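Local coordinates for protein sesquisabinene B synthase 2 (Santalum album, PDB 6A2A) that probably cyclises farnesyl diphosphate to the sesquiterpene sesquisabinene B, as a metal-dependent class I terpene synthase of sandalwood, at residues G309-T314 / L354-N359; N336-S341 / T360-G365; R265-T270 / N280-S285; D317-Y322 / E326-F331. All coordinates share one frame; numbering follows the deposited sequence.

Contact 1 of 4, residues G309-T314 / L354-N359; sequences GALITT and LLTMFN
With CG set beside its backbone N (chi1 -69°) and the chain extended beyond it (chi2 167°), L311 carries both methyls across to the helix turn at T356 and M357. T356 answers with a first torsion that puts CG2 anti to its own N, on the side facing L311, while OG1 lies anti to the carbonyl carbon. The two methyls, L311 CD2 and T356 CG2, lie 3.5 Å apart, and the two side chains cross at about a right angle. The second branch has a different target: L311 CD1 rests against backbone, 4.1 Å from M357 CA and 4.0 Å from T356 O. M357 therefore offers mainly its CA, since its thioether leads away toward T335 of helix 325-337. No hydrogen bond spans the two segments; the contact is van der Waals packing of methyls on a methyl and on backbone, and its 114 Å² of buried surface is modest. The polar end of T356 is engaged within its own helix, OG1 bonding to M352 O. W384 of helix 377-400 touches both L311 and M357, and L272 touches both L311 and T356. This is buried helix-to-helix packing in the all-helical class I terpene synthase domain, with L311 one to two turns along the same helix from D316, a magnesium ligand seen in a structure of this protein, the two side chains being about 9 Å apart.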
loop_
_atom_site.group_PDB
_atom_site.type_symbol
_atom_site.label_atom_id
_atom_site.label_comp_id
_atom_site.label_asym_id
_atom_site.label_seq_id
_atom_site.Cartn_x
_atom_site.Cartn_y
_atom_site.Cartn_z
ATOM N N GLY A 309 7.879 1.867 13.700
ATOM C CA GLY A 309 7.469 2.224 15.064
ATOM C C GLY A 309 6.166 1.570 15.497
ATOM O O GLY A 309 6.054 1.111 16.640
ATOM N N ALA A 310 5.175 1.461 14.590
ATOM C CA ALA A 310 3.947 0.751 14.898
ATOM C C ALA A 310 4.234 -0.741 15.160
ATOM O O ALA A 310 3.644 -1.309 16.115
ATOM C CB ALA A 310 2.972 0.919 13.787
ATOM N N LEU A 311 5.161 -1.339 14.454
ATOM C CA LEU A 311 5.521 -2.740 14.677
ATOM C C LEU A 311 6.312 -2.915 15.977
ATOM O O LEU A 311 6.097 -3.939 16.663
ATOM C CB LEU A 311 6.287 -3.297 13.468
ATOM C CG LEU A 311 5.372 -3.432 12.241
ATOM C CD1 LEU A 311 6.147 -3.678 10.982
ATOM C CD2 LEU A 311 4.343 -4.513 12.466
ATOM N N ILE A 312 7.188 -1.985 16.313
ATOM C CA ILE A 312 7.915 -2.022 17.609
ATOM C C ILE A 312 6.899 -2.009 18.750
ATOM O O ILE A 312 6.966 -2.885 19.611
ATOM C CB ILE A 312 8.948 -0.884 17.712
ATOM C CG1 ILE A 312 10.106 -1.136 16.759
ATOM C CG2 ILE A 312 9.437 -0.692 19.130
ATOM C CD1 ILE A 312 11.009 0.042 16.583
ATOM N N THR A 313 5.899 -1.104 18.696
ATOM C CA THR A 313 4.857 -0.985 19.709
ATOM C C THR A 313 4.079 -2.303 19.828
ATOM O O THR A 313 3.881 -2.844 20.962
ATOM C CB THR A 313 3.930 0.208 19.422
ATOM O OG1 THR A 313 4.777 1.361 19.472
ATOM C CG2 THR A 313 2.788 0.313 20.417
ATOM N N THR A 314 3.717 -2.888 18.682
ATOM C CA THR A 314 2.950 -4.081 18.653
ATOM C C THR A 314 3.715 -5.288 19.196
ATOM O O THR A 314 3.149 -6.063 20.037
ATOM C CB THR A 314 2.523 -4.395 17.225
ATOM O OG1 THR A 314 1.724 -3.288 16.809
ATOM C CG2 THR A 314 1.719 -5.662 17.139
ATOM N N LEU A 354 4.288 -11.226 13.648
ATOM C CA LEU A 354 5.532 -11.767 13.183
ATOM C C LEU A 354 5.651 -11.579 11.665
ATOM O O LEU A 354 6.678 -11.108 11.146
ATOM C CB LEU A 354 5.642 -13.251 13.528
ATOM C CG LEU A 354 6.819 -14.002 12.906
ATOM C CD1 LEU A 354 8.120 -13.477 13.427
ATOM C CD2 LEU A 354 6.730 -15.488 13.218
ATOM N N LEU A 355 4.638 -12.016 10.963
ATOM C CA LEU A 355 4.730 -12.020 9.523
ATOM C C LEU A 355 4.619 -10.589 8.986
ATOM O O LEU A 355 5.177 -10.279 7.903
ATOM C CB LEU A 355 3.618 -12.889 8.930
ATOM C CG LEU A 355 3.814 -14.396 9.123
ATOM C CD1 LEU A 355 2.589 -15.174 8.648
ATOM C CD2 LEU A 355 5.077 -14.876 8.435
ATOM N N THR A 356 3.951 -9.699 9.711
ATOM C CA THR A 356 3.954 -8.292 9.295
ATOM C C THR A 356 5.342 -7.670 9.475
ATOM O O THR A 356 5.804 -6.918 8.632
ATOM C CB THR A 356 2.843 -7.517 9.980
ATOM O OG1 THR A 356 1.566 -8.080 9.639
ATOM C CG2 THR A 356 2.905 -6.049 9.613
ATOM N N MET A 357 6.017 -7.957 10.585
ATOM C CA MET A 357 7.385 -7.546 10.771
ATOM C C MET A 357 8.264 -8.014 9.614
ATOM O O MET A 357 9.037 -7.248 9.060
ATOM C CB MET A 357 7.949 -8.081 12.097
ATOM C CG MET A 357 9.473 -7.892 12.230
ATOM S SD MET A 357 10.138 -9.061 13.431
ATOM C CE MET A 357 10.045 -10.592 12.490
ATOM N N PHE A 358 8.118 -9.295 9.237
ATOM C CA PHE A 358 8.900 -9.901 8.186
ATOM C C PHE A 358 8.620 -9.196 6.829
ATOM O O PHE A 358 9.544 -8.781 6.164
ATOM C CB PHE A 358 8.546 -11.396 8.153
ATOM C CG PHE A 358 9.274 -12.212 7.124
ATOM C CD1 PHE A 358 10.582 -12.561 7.335
ATOM C CD2 PHE A 358 8.659 -12.584 5.938
ATOM C CE1 PHE A 358 11.270 -13.325 6.412
ATOM C CE2 PHE A 358 9.352 -13.354 5.024
ATOM C CZ PHE A 358 10.637 -13.726 5.277
ATOM N N ASN A 359 7.355 -9.052 6.474
ATOM C CA ASN A 359 6.912 -8.510 5.192
ATOM C C ASN A 359 7.305 -7.025 5.077
ATOM O O ASN A 359 7.815 -6.585 4.034
ATOM C CB ASN A 359 5.418 -8.685 4.930
ATOM C CG ASN A 359 5.005 -10.131 4.708
ATOM O OD1 ASN A 359 5.853 -10.987 4.564
ATOM N ND2 ASN A 359 3.718 -10.393 4.771
#

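Contact 2 of 4, residues N336-S341 / T360-G365; sequences NRWDIS and TSNDIG
W338 meets S361 and N362 at the end of helix 325-337, where a Schellman motif closes the helix: W338 is the first residue to leave it, with positive phi and two bonds back into the last turn. Its side chain is directed toward helix 348-372 within the alpha-helical terpene synthase domain. The polar interaction across the segments is one hydrogen bond, from W338 NE1 to N362 OD1, 3.0 Å long and moderately bent at 148° about the hydrogen. The acceptor lies in the indole plane, and the donor approaches in the carbonyl plane of N362, on a lone pair. Ring and amide planes are nonetheless almost perpendicular, at 83°. CG of N362 lies beside the backbone N, anti to the carbonyl carbon, which carries OD1 to the indole edge. Apolar contact is made along the same edge, where W338 CH2 is 3.6 Å from S361 CB; the hydroxyl of S361 is engaged by M357 O. A phenylalanine in place of W338 would probably leave N362 OD1 without its indole donor and open a gap beside S361 CB. A381 of helix 377-400 touches the W338 side chain, the F358 ring meets the indole at about 45°, and N362 packs on N359 of the second subunit. Charged and polar bonds hold the loop itself: R337 NH1 forms a salt bridge with D339 OD2 (3.2 Å), the hydrogen bond within it being weak. D339 OD1 forms an Asx turn, accepting S341 N at 2.9 Å nearly head-on, and also takes S341 OG at 2.6 Å on its syn lone pair.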
loop_
_atom_site.group_PDB
_atom_site.type_symbol
_atom_site.label_atom_id
_atom_site.label_comp_id
_atom_site.label_asym_id
_atom_site.label_seq_id
_atom_site.Cartn_x
_atom_site.Cartn_y
_atom_site.Cartn_z
ATOM N N ASN A 336 15.690 -14.352 13.929
ATOM C CA ASN A 336 17.139 -14.526 13.855
ATOM C C ASN A 336 17.523 -15.162 12.534
ATOM O O ASN A 336 18.500 -14.771 11.917
ATOM C CB ASN A 336 17.696 -15.409 14.973
ATOM C CG ASN A 336 17.730 -14.752 16.332
ATOM O OD1 ASN A 336 17.624 -13.528 16.452
ATOM N ND2 ASN A 336 17.825 -15.570 17.372
ATOM N N ARG A 337 16.780 -16.176 12.136
ATOM C CA ARG A 337 17.122 -16.938 10.959
ATOM C C ARG A 337 16.432 -16.409 9.698
ATOM O O ARG A 337 16.748 -16.886 8.603
ATOM C CB ARG A 337 16.767 -18.419 11.187
ATOM C CG ARG A 337 17.617 -19.074 12.266
ATOM C CD ARG A 337 17.322 -20.560 12.353
ATOM N NE ARG A 337 15.986 -20.800 12.844
ATOM C CZ ARG A 337 14.938 -21.158 12.098
ATOM N NH1 ARG A 337 15.108 -21.397 10.812
ATOM N NH2 ARG A 337 13.734 -21.290 12.650
ATOM N N TRP A 338 15.553 -15.432 9.818
ATOM C CA TRP A 338 14.797 -14.888 8.651
ATOM C C TRP A 338 14.144 -16.008 7.830
ATOM O O TRP A 338 14.200 -16.034 6.599
ATOM C CB TRP A 338 15.686 -13.951 7.822
ATOM C CG TRP A 338 14.943 -12.782 7.269
ATOM C CD1 TRP A 338 14.727 -12.487 5.953
ATOM C CD2 TRP A 338 14.241 -11.789 8.039
ATOM N NE1 TRP A 338 13.969 -11.343 5.857
ATOM C CE2 TRP A 338 13.671 -10.888 7.116
ATOM C CE3 TRP A 338 14.104 -11.530 9.402
ATOM C CZ2 TRP A 338 12.938 -9.774 7.524
ATOM C CZ3 TRP A 338 13.377 -10.433 9.810
ATOM C CH2 TRP A 338 12.808 -9.571 8.878
ATOM N N ASP A 339 13.451 -16.896 8.540
ATOM C CA ASP A 339 12.924 -18.105 7.968
ATOM C C ASP A 339 11.626 -18.392 8.588
ATOM O O ASP A 339 11.576 -18.763 9.747
ATOM C CB ASP A 339 13.903 -19.239 8.231
ATOM C CG ASP A 339 13.403 -20.598 7.734
ATOM O OD1 ASP A 339 12.220 -20.796 7.424
ATOM O OD2 ASP A 339 14.259 -21.504 7.718
ATOM N N ILE A 340 10.549 -18.186 7.828
ATOM C CA ILE A 340 9.205 -18.231 8.373
ATOM C C ILE A 340 8.556 -19.624 8.207
ATOM O O ILE A 340 7.351 -19.743 8.389
ATOM C CB ILE A 340 8.323 -17.155 7.731
ATOM C CG1 ILE A 340 8.339 -17.232 6.198
ATOM C CG2 ILE A 340 8.761 -15.766 8.202
ATOM C CD1 ILE A 340 7.154 -16.595 5.545
ATOM N N SER A 341 9.339 -20.651 7.898
ATOM C CA SER A 341 8.811 -22.048 7.765
ATOM C C SER A 341 7.908 -22.459 8.923
ATOM O O SER A 341 6.909 -23.112 8.687
ATOM C CB SER A 341 9.950 -23.048 7.713
ATOM O OG SER A 341 10.728 -22.785 6.588
ATOM N N THR A 360 7.122 -6.253 6.150
ATOM C CA THR A 360 7.457 -4.864 6.134
ATOM C C THR A 360 8.982 -4.657 6.057
ATOM O O THR A 360 9.479 -3.737 5.318
ATOM C CB THR A 360 6.821 -4.177 7.343
ATOM O OG1 THR A 360 5.397 -4.194 7.197
ATOM C CG2 THR A 360 7.302 -2.751 7.488
ATOM N N SER A 361 9.752 -5.445 6.824
ATOM C CA SER A 361 11.213 -5.372 6.787
ATOM C C SER A 361 11.732 -5.674 5.364
ATOM O O SER A 361 12.638 -5.038 4.897
ATOM C CB SER A 361 11.828 -6.278 7.791
ATOM O OG SER A 361 11.459 -5.806 9.079
ATOM N N ASN A 362 11.149 -6.670 4.725
ATOM C CA ASN A 362 11.460 -6.985 3.319
ATOM C C ASN A 362 11.073 -5.833 2.377
ATOM O O ASN A 362 11.855 -5.542 1.460
ATOM C CB ASN A 362 10.812 -8.302 2.911
ATOM C CG ASN A 362 11.398 -9.497 3.635
ATOM O OD1 ASN A 362 12.540 -9.460 4.071
ATOM N ND2 ASN A 362 10.623 -10.580 3.712
ATOM N N ASP A 363 9.886 -5.235 2.527
ATOM C CA ASP A 363 9.497 -4.071 1.797
ATOM C C ASP A 363 10.466 -2.898 1.943
ATOM O O ASP A 363 10.887 -2.253 0.959
ATOM C CB ASP A 363 8.087 -3.604 2.188
ATOM C CG ASP A 363 6.965 -4.512 1.708
ATOM O OD1 ASP A 363 7.186 -5.340 0.790
ATOM O OD2 ASP A 363 5.802 -4.346 2.223
ATOM N N ILE A 364 10.898 -2.630 3.176
ATOM C CA ILE A 364 11.805 -1.496 3.445
ATOM C C ILE A 364 13.174 -1.773 2.833
ATOM O O ILE A 364 13.762 -0.909 2.172
ATOM C CB ILE A 364 11.884 -1.211 4.955
ATOM C CG1 ILE A 364 10.537 -0.661 5.428
ATOM C CG2 ILE A 364 13.013 -0.248 5.284
ATOM C CD1 ILE A 364 10.360 -0.473 6.919
ATOM N N GLY A 365 13.689 -2.989 3.031
ATOM C CA GLY A 365 14.984 -3.346 2.441
ATOM C C GLY A 365 14.932 -3.289 0.925
ATOM O O GLY A 365 15.936 -2.883 0.262
#

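Contact 3 of 4, residues R265-T270 / N280-S285; sequences RWWVGT and NGLIQS
W266 is the first residue of 265-270 to touch 280-285: CG anti to the backbone N (chi1 166°) brings indole CZ3 to 4.1 Å from L282 CD2, which lies near the ring plane. T270 CG2 covers one ring face, and K307 makes a cation-pi contact with the ring. On its own side W267 carries most of the contact. L282 CB sits over its five-membered ring, 3.6 Å from the centroid and only 6° off the normal, a CH-pi contact made nearly straight down on the face. L282 CG continues along the same surface, 3.8 Å from both W267 CB and CG, so the leucine spans the root of the indole as well. Replacing W267 by an alanine would probably strip L282 CB of the aromatic face it lies on and open a gap between the two helices. T270 follows, its OG1 3.8 Å above the opposite face of W267, toward the rim. That hydroxyl bonds to W267 O at 2.7 Å, in the carbonyl plane and on a lone pair, and is also bonded by L272 N. No hydrogen bond joins the segments. The contact thus sets the C-terminal end of helix 239-270 against the first turn of helix 281-292, with A310 of helix 299-321 touching both W267 and L282 and T270 O bonded to Y366 OH of the second subunit.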
loop_
_atom_site.group_PDB
_atom_site.type_symbol
_atom_site.label_atom_id
_atom_site.label_comp_id
_atom_site.label_asym_id
_atom_site.label_seq_id
_atom_site.Cartn_x
_atom_site.Cartn_y
_atom_site.Cartn_z
ATOM N N ARG A 265 -4.533 2.901 5.881
ATOM C CA ARG A 265 -4.945 1.828 4.957
ATOM C C ARG A 265 -3.994 0.628 5.058
ATOM O O ARG A 265 -4.453 -0.521 5.088
ATOM C CB ARG A 265 -5.071 2.372 3.530
ATOM C CG ARG A 265 -6.281 3.277 3.354
ATOM C CD ARG A 265 -6.551 3.711 1.924
ATOM N NE ARG A 265 -5.557 4.662 1.448
ATOM C CZ ARG A 265 -5.650 5.977 1.596
ATOM N NH1 ARG A 265 -6.735 6.511 2.129
ATOM N NH2 ARG A 265 -4.648 6.754 1.234
ATOM N N TRP A 266 -2.685 0.849 5.122
ATOM C CA TRP A 266 -1.710 -0.203 5.300
ATOM C C TRP A 266 -2.016 -0.986 6.596
ATOM O O TRP A 266 -1.964 -2.217 6.599
ATOM C CB TRP A 266 -0.285 0.373 5.344
ATOM C CG TRP A 266 0.744 -0.582 5.860
ATOM C CD1 TRP A 266 1.314 -1.629 5.190
ATOM C CD2 TRP A 266 1.343 -0.569 7.178
ATOM N NE1 TRP A 266 2.192 -2.294 6.001
ATOM C CE2 TRP A 266 2.246 -1.652 7.227
ATOM C CE3 TRP A 266 1.192 0.247 8.305
ATOM C CZ2 TRP A 266 2.996 -1.957 8.363
ATOM C CZ3 TRP A 266 1.954 -0.054 9.424
ATOM C CH2 TRP A 266 2.861 -1.113 9.437
ATOM N N TRP A 267 -2.159 -0.231 7.674
ATOM C CA TRP A 267 -2.373 -0.835 9.028
ATOM C C TRP A 267 -3.637 -1.690 9.041
ATOM O O TRP A 267 -3.586 -2.822 9.470
ATOM C CB TRP A 267 -2.400 0.273 10.060
ATOM C CG TRP A 267 -2.474 -0.167 11.490
ATOM C CD1 TRP A 267 -3.474 0.094 12.365
ATOM C CD2 TRP A 267 -1.466 -0.884 12.225
ATOM N NE1 TRP A 267 -3.155 -0.400 13.599
ATOM C CE2 TRP A 267 -1.949 -1.026 13.544
ATOM C CE3 TRP A 267 -0.225 -1.410 11.886
ATOM C CZ2 TRP A 267 -1.199 -1.625 14.549
ATOM C CZ3 TRP A 267 0.530 -2.008 12.885
ATOM C CH2 TRP A 267 0.044 -2.116 14.206
ATOM N N VAL A 268 -4.747 -1.168 8.532
ATOM C CA VAL A 268 -5.957 -1.969 8.486
ATOM C C VAL A 268 -5.712 -3.206 7.589
ATOM O O VAL A 268 -6.219 -4.323 7.885
ATOM C CB VAL A 268 -7.145 -1.082 8.038
ATOM C CG1 VAL A 268 -8.368 -1.925 7.703
ATOM C CG2 VAL A 268 -7.481 -0.051 9.114
ATOM N N GLY A 269 -4.950 -3.066 6.505
ATOM C CA GLY A 269 -4.583 -4.182 5.651
ATOM C C GLY A 269 -3.771 -5.259 6.347
ATOM O O GLY A 269 -3.865 -6.449 6.018
ATOM N N THR A 270 -2.935 -4.881 7.332
ATOM C CA THR A 270 -2.193 -5.911 8.053
ATOM C C THR A 270 -3.145 -6.694 8.954
ATOM O O THR A 270 -2.742 -7.720 9.491
ATOM C CB THR A 270 -1.086 -5.357 8.978
ATOM O OG1 THR A 270 -1.614 -4.540 10.030
ATOM C CG2 THR A 270 -0.077 -4.546 8.210
ATOM N N ASN A 280 -3.970 2.285 19.592
ATOM C CA ASN A 280 -3.329 3.498 19.131
ATOM C C ASN A 280 -1.881 3.338 18.660
ATOM O O ASN A 280 -1.198 4.287 18.503
ATOM C CB ASN A 280 -3.422 4.590 20.171
ATOM C CG ASN A 280 -4.842 5.056 20.396
ATOM O OD1 ASN A 280 -5.592 5.201 19.491
ATOM N ND2 ASN A 280 -5.185 5.266 21.611
ATOM N N GLY A 281 -1.444 2.123 18.421
ATOM C CA GLY A 281 -0.096 1.889 17.981
ATOM C C GLY A 281 0.321 2.645 16.732
ATOM O O GLY A 281 1.349 3.224 16.676
ATOM N N LEU A 282 -0.522 2.614 15.735
ATOM C CA LEU A 282 -0.211 3.258 14.486
ATOM C C LEU A 282 -0.193 4.768 14.614
ATOM O O LEU A 282 0.721 5.412 14.213
ATOM C CB LEU A 282 -1.201 2.841 13.427
ATOM C CG LEU A 282 -0.997 3.270 11.984
ATOM C CD1 LEU A 282 -1.519 4.648 11.794
ATOM C CD2 LEU A 282 0.400 3.171 11.449
ATOM N N ILE A 283 -1.247 5.309 15.181
ATOM C CA ILE A 283 -1.339 6.743 15.307
ATOM C C ILE A 283 -0.238 7.323 16.191
ATOM O O ILE A 283 0.350 8.289 15.864
ATOM C CB ILE A 283 -2.749 7.235 15.675
ATOM C CG1 ILE A 283 -2.794 8.730 15.668
ATOM C CG2 ILE A 283 -3.163 6.879 17.055
ATOM C CD1 ILE A 283 -2.746 9.299 14.292
ATOM N N GLN A 284 0.050 6.677 17.288
ATOM C CA GLN A 284 1.084 7.139 18.155
ATOM C C GLN A 284 2.460 7.063 17.486
ATOM O O GLN A 284 3.242 7.950 17.630
ATOM C CB GLN A 284 1.018 6.434 19.496
ATOM C CG GLN A 284 -0.269 6.864 20.169
ATOM C CD GLN A 284 -0.440 6.584 21.636
ATOM O OE1 GLN A 284 -1.064 7.357 22.304
ATOM N NE2 GLN A 284 0.040 5.468 22.111
ATOM N N SER A 285 2.698 6.020 16.709
ATOM C CA SER A 285 3.968 5.914 16.021
ATOM C C SER A 285 4.114 7.068 15.034
ATOM O O SER A 285 5.122 7.670 14.932
ATOM C CB SER A 285 4.107 4.604 15.262
ATOM O OG SER A 285 5.258 4.604 14.491
#

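Contact 4 of 4, residues D317-Y322 / E326-F331; sequences DVYDVY and EELELF
Y319 and L328 form the centre of the contact, joined by CH-pi packing: L328 CD2 stands over the middle of the tyrosine ring, 3.7 Å from the centroid and almost along the ring normal. The other methyl, L328 CD1, leans on backbone, 3.6 Å from Y319 O. The aromatic contribution is a T-shaped pair in which the edge of Y319 addresses the face of F331, with centroids 5.4 Å apart and planes at 77°. Y319 CE1 is 3.9 Å above the F331 plane, displaced toward its rim. The first torsion of F331, CG anti to the backbone N (chi1 -164°), sets its face toward the Y319 edge. Apolar contacts complete the set, V318 CG1 lying 3.8 Å from L328 CD2 and also touching F331. No hydrogen bond spans the segments; the hydroxyl of Y319 bonds instead to T332 OG1, one residue beyond F331, and E327 OE1 is held by T324 N in the connecting turn. On the side of helix 377-400, Y391 meets Y319 edge-to-face and L388 touches both side chains. The short helical segments run nearly antiparallel, at 154° with axes 10.4 Å apart, as in a helical hairpin. The first arm carries D320, which binds magnesium in a structure of this protein, though no metal is bound in this chain; D316 and D320 belong to the DDxxD motif of class I terpene synthases, so the packing flanks the metal site.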
loop_
_atom_site.group_PDB
_atom_site.type_symbol
_atom_site.label_atom_id
_atom_site.label_comp_id
_atom_site.label_asym_id
_atom_site.label_seq_id
_atom_site.Cartn_x
_atom_site.Cartn_y
_atom_site.Cartn_z
ATOM N N ASP A 317 4.312 -5.289 22.916
ATOM C CA ASP A 317 3.140 -5.845 23.579
ATOM C C ASP A 317 3.079 -7.381 23.457
ATOM O O ASP A 317 2.731 -8.053 24.368
ATOM C CB ASP A 317 1.853 -5.221 23.085
ATOM C CG ASP A 317 1.678 -3.802 23.538
ATOM O OD1 ASP A 317 2.364 -3.329 24.382
ATOM O OD2 ASP A 317 0.827 -3.139 23.056
ATOM N N VAL A 318 3.455 -7.920 22.310
ATOM C CA VAL A 318 3.477 -9.366 22.134
ATOM C C VAL A 318 4.406 -10.014 23.162
ATOM O O VAL A 318 4.085 -10.991 23.743
ATOM C CB VAL A 318 3.940 -9.770 20.729
ATOM C CG1 VAL A 318 4.244 -11.241 20.662
ATOM C CG2 VAL A 318 2.902 -9.383 19.696
ATOM N N TYR A 319 5.575 -9.432 23.332
ATOM C CA TYR A 319 6.551 -9.923 24.262
ATOM C C TYR A 319 6.193 -9.634 25.710
ATOM O O TYR A 319 6.385 -10.444 26.557
ATOM C CB TYR A 319 7.937 -9.397 23.937
ATOM C CG TYR A 319 8.643 -10.201 22.862
ATOM C CD1 TYR A 319 8.222 -10.163 21.554
ATOM C CD2 TYR A 319 9.736 -10.975 23.150
ATOM C CE1 TYR A 319 8.869 -10.898 20.585
ATOM C CE2 TYR A 319 10.387 -11.704 22.190
ATOM C CZ TYR A 319 9.961 -11.663 20.901
ATOM O OH TYR A 319 10.575 -12.399 19.957
ATOM N N ASP A 320 5.602 -8.496 25.966
ATOM C CA ASP A 320 5.294 -8.134 27.323
ATOM C C ASP A 320 3.961 -8.593 27.868
ATOM O O ASP A 320 3.862 -8.977 28.990
ATOM C CB ASP A 320 5.343 -6.641 27.474
ATOM C CG ASP A 320 5.898 -6.247 28.758
ATOM O OD1 ASP A 320 7.108 -6.290 28.861
ATOM O OD2 ASP A 320 5.161 -5.943 29.681
ATOM N N VAL A 321 2.927 -8.473 27.065
ATOM C CA VAL A 321 1.618 -8.775 27.520
ATOM C C VAL A 321 0.812 -9.749 26.691
ATOM O O VAL A 321 -0.349 -9.569 26.538
ATOM C CB VAL A 321 0.805 -7.483 27.735
ATOM C CG1 VAL A 321 1.343 -6.692 28.889
ATOM C CG2 VAL A 321 0.796 -6.626 26.509
ATOM N N TYR A 322 1.449 -10.751 26.130
ATOM C CA TYR A 322 0.647 -11.751 25.423
ATOM C C TYR A 322 1.337 -13.115 25.321
ATOM O O TYR A 322 0.766 -14.122 25.740
ATOM C CB TYR A 322 0.274 -11.277 24.008
ATOM C CG TYR A 322 -0.959 -11.964 23.500
ATOM C CD1 TYR A 322 -2.219 -11.529 23.911
ATOM C CD2 TYR A 322 -0.880 -13.029 22.622
ATOM C CE1 TYR A 322 -3.371 -12.176 23.498
ATOM C CE2 TYR A 322 -2.025 -13.672 22.189
ATOM C CZ TYR A 322 -3.272 -13.239 22.620
ATOM O OH TYR A 322 -4.434 -13.856 22.218
ATOM N N GLU A 326 7.759 -19.791 25.621
ATOM C CA GLU A 326 8.024 -20.708 24.488
ATOM C C GLU A 326 7.624 -20.104 23.130
ATOM O O GLU A 326 8.333 -20.251 22.116
ATOM C CB GLU A 326 7.310 -22.027 24.746
ATOM C CG GLU A 326 7.952 -22.790 25.896
ATOM C CD GLU A 326 7.383 -22.499 27.274
ATOM O OE1 GLU A 326 6.731 -21.443 27.440
ATOM O OE2 GLU A 326 7.562 -23.355 28.192
ATOM N N GLU A 327 6.498 -19.421 23.088
ATOM C CA GLU A 327 6.063 -18.722 21.875
ATOM C C GLU A 327 7.108 -17.673 21.470
ATOM O O GLU A 327 7.425 -17.520 20.322
ATOM C CB GLU A 327 4.704 -18.083 22.161
ATOM C CG GLU A 327 3.581 -19.079 22.277
ATOM C CD GLU A 327 2.260 -18.585 22.867
ATOM O OE1 GLU A 327 2.235 -17.554 23.558
ATOM O OE2 GLU A 327 1.238 -19.256 22.625
ATOM N N LEU A 328 7.625 -16.945 22.445
ATOM C CA LEU A 328 8.518 -15.860 22.142
ATOM C C LEU A 328 9.881 -16.427 21.703
ATOM O O LEU A 328 10.558 -15.832 20.889
ATOM C CB LEU A 328 8.594 -14.946 23.361
ATOM C CG LEU A 328 7.263 -14.304 23.763
ATOM C CD1 LEU A 328 7.378 -13.545 25.067
ATOM C CD2 LEU A 328 6.717 -13.397 22.673
ATOM N N GLU A 329 10.334 -17.551 22.290
ATOM C CA GLU A 329 11.566 -18.233 21.794
ATOM C C GLU A 329 11.447 -18.549 20.318
ATOM O O GLU A 329 12.408 -18.382 19.594
ATOM C CB GLU A 329 11.833 -19.607 22.463
ATOM C CG GLU A 329 11.836 -19.545 23.963
ATOM C CD GLU A 329 12.310 -20.798 24.692
ATOM O OE1 GLU A 329 12.339 -21.897 24.067
ATOM O OE2 GLU A 329 12.645 -20.659 25.894
ATOM N N LEU A 330 10.304 -19.022 19.873
ATOM C CA LEU A 330 10.157 -19.326 18.445
ATOM C C LEU A 330 10.074 -18.014 17.624
ATOM O O LEU A 330 10.586 -17.969 16.549
ATOM C CB LEU A 330 8.897 -20.164 18.219
ATOM C CG LEU A 330 8.592 -20.541 16.771
ATOM C CD1 LEU A 330 9.775 -21.224 16.105
ATOM C CD2 LEU A 330 7.333 -21.384 16.663
ATOM N N PHE A 331 9.337 -17.019 18.121
ATOM C CA PHE A 331 9.294 -15.692 17.434
ATOM C C PHE A 331 10.717 -15.194 17.193
ATOM O O PHE A 331 11.112 -14.771 16.065
ATOM C CB PHE A 331 8.440 -14.736 18.269
ATOM C CG PHE A 331 7.973 -13.484 17.577
ATOM C CD1 PHE A 331 8.874 -12.563 17.049
ATOM C CD2 PHE A 331 6.622 -13.201 17.512
ATOM C CE1 PHE A 331 8.411 -11.370 16.508
ATOM C CE2 PHE A 331 6.166 -12.020 16.932
ATOM C CZ PHE A 331 7.057 -11.132 16.404
#

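Overall arrangement
From the N terminus, contact 3 is met first, closing the helix-free link between helices 239-270 and 281-292. Helix 299-321 follows and opens contact 1; contact 4 then closes the short turn into helix 325-337 and is nested within the loop that contact 1 completes on helix 348-372. Contact 2 opens at the end of helix 325-337, inside that loop, and closes after it, so contacts 1 and 2 cross. Contact 1 touches the other three: L311 CD1 packs on T360 CB, T356 CG2 on T270 CG2 and L354 CA on F331 CZ. Contacts 1, 2 and 3 reach the second subunit, whereas contact 4 includes D320, one of the metal-binding aspartates, and touches no other chain.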